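Local coordinates for protein sulfur oxygenase/reductase (Halothiobacillus neapolitanus, PDB 6QPA) that probably oxidises and reduces elemental sulfur as an iron-dependent sulfur oxygenase/reductase, built as a 24-subunit assembly, at residues I281-N284 against G285-H289. Numbering follows the deposited sequence.
Sequences IHNN and GVLAH
His282 O takes two backbone amides as helix 276-287 nears its C-terminal end, Val286 N at 2.8 Å in the regular i+4 fashion and Leu287 N by a straighter bond (163°) that opens a pi-type turn, and Ala288 N follows suit with a weak bond back to Asn283 O. One residue before Val286, Gly285 N keeps the alpha-helical bond to Ile281 O.

With CG anti to the backbone N (chi1 -174°), the His282 imidazole swings forward along the helix and spans both Val286 and Leu287, crossing each at a slant. CD2 and NE2 lie against Val286, CD2 resting 3.5 Å from Val286 CB and NE2 3.6 Å from Val286 CG1, while CE1 and ND1 lie against Leu287, with CE1 meeting Leu287 CD2 at 3.6 Å. Replacing this ring with the bare methyl of an alanine is likely to leave Val286 and Leu287 without the group that spans them, opening a gap beside the widened turn. Leu287 also sends CD1 to within 3.3 Å of Asn283 OD1, and Met218 of a second subunit packs on both of these residues.

Past the helix, His289 turns its ring back so that water 1 bridges NE2, at 2.8 Å, and Asn284 O, to which the water donates at 3.2 Å. Its ND1 is hydrogen-bonded to His171, next to helix 172-189. Backbone bonds and a water thus serve the carbonyls of the last turn, while van der Waals contacts of the His282 ring with Val286 and Leu287 pack the side of the turn, at a subunit interface remote from the iron.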
loop_
_atom_site.group_PDB
_atom_site.type_symbol
_atom_site.label_atom_id
_atom_site.label_comp_id
_atom_site.label_asym_id
_atom_site.label_seq_id
_atom_site.Cartn_x
_atom_site.Cartn_y
_atom_site.Cartn_z
ATOM N N ILE A 281 63.040 21.885 11.248
ATOM C CA ILE A 281 62.976 22.057 12.697
ATOM C C ILE A 281 62.373 20.821 13.351
ATOM O O ILE A 281 62.936 20.265 14.300
ATOM C CB ILE A 281 62.162 23.317 13.037
ATOM C CG1 ILE A 281 62.892 24.580 12.552
ATOM C CG2 ILE A 281 61.780 23.349 14.528
ATOM C CD1 ILE A 281 62.027 25.827 12.553
ATOM N N HIS A 282 61.242 20.345 12.823
ATOM C CA HIS A 282 60.546 19.223 13.452
ATOM C C HIS A 282 61.295 17.916 13.214
ATOM O O HIS A 282 61.432 17.104 14.133
ATOM C CB HIS A 282 59.097 19.133 12.931
ATOM C CG HIS A 282 58.243 18.101 13.631
ATOM N ND1 HIS A 282 57.783 16.960 13.003
ATOM C CD2 HIS A 282 57.736 18.063 14.886
ATOM C CE1 HIS A 282 57.037 16.258 13.841
ATOM N NE2 HIS A 282 57.001 16.900 14.997
ATOM N N ASN A 283 61.800 17.706 11.989
ATOM C CA ASN A 283 62.570 16.496 11.718
ATOM C C ASN A 283 63.766 16.395 12.655
ATOM O O ASN A 283 63.972 15.364 13.298
ATOM C CB ASN A 283 63.046 16.464 10.254
ATOM C CG ASN A 283 61.943 16.031 9.299
ATOM O OD1 ASN A 283 60.810 15.815 9.717
ATOM N ND2 ASN A 283 62.271 15.896 8.022
ATOM N N ASN A 284 64.555 17.468 12.756
ATOM C CA ASN A 284 65.791 17.401 13.529
ATOM C C ASN A 284 65.573 17.571 15.028
ATOM O O ASN A 284 66.305 16.979 15.828
ATOM C CB ASN A 284 66.767 18.445 13.002
ATOM C CG ASN A 284 67.158 18.171 11.573
ATOM O OD1 ASN A 284 67.403 17.021 11.204
ATOM N ND2 ASN A 284 67.202 19.207 10.757
ATOM N N GLY A 285 64.576 18.345 15.423
ATOM C CA GLY A 285 64.367 18.634 16.819
ATOM C C GLY A 285 63.387 17.706 17.508
ATOM O O GLY A 285 63.417 17.616 18.735
ATOM N N VAL A 286 62.524 17.015 16.757
ATOM C CA VAL A 286 61.517 16.154 17.375
ATOM C C VAL A 286 61.652 14.722 16.857
ATOM O O VAL A 286 61.939 13.804 17.630
ATOM C CB VAL A 286 60.088 16.685 17.148
ATOM C CG1 VAL A 286 59.050 15.682 17.697
ATOM C CG2 VAL A 286 59.912 18.050 17.804
ATOM N N LEU A 287 61.463 14.519 15.551
ATOM C CA LEU A 287 61.408 13.155 15.026
ATOM C C LEU A 287 62.697 12.380 15.280
ATOM O O LEU A 287 62.655 11.157 15.462
ATOM C CB LEU A 287 61.086 13.167 13.528
ATOM C CG LEU A 287 59.684 13.665 13.103
ATOM C CD1 LEU A 287 59.444 13.464 11.615
ATOM C CD2 LEU A 287 58.593 12.984 13.895
ATOM N N ALA A 288 63.846 13.063 15.257
ATOM C CA ALA A 288 65.139 12.429 15.449
ATOM C C ALA A 288 65.332 11.863 16.848
ATOM O O ALA A 288 66.273 11.095 17.052
ATOM C CB ALA A 288 66.267 13.430 15.153
ATOM N N HIS A 289 64.475 12.207 17.813
ATOM C CA HIS A 289 64.710 11.817 19.197
ATOM C C HIS A 289 63.689 10.832 19.730
ATOM O O HIS A 289 63.662 10.576 20.939
ATOM C CB HIS A 289 64.751 13.067 20.067
ATOM C CG HIS A 289 65.750 14.070 19.589
ATOM N ND1 HIS A 289 67.088 13.764 19.441
ATOM C CD2 HIS A 289 65.619 15.369 19.233
ATOM C CE1 HIS A 289 67.736 14.830 19.008
ATOM N NE2 HIS A 289 66.867 15.815 18.868
HETATM O O HOH W 1 67.971 18.332 18.141
#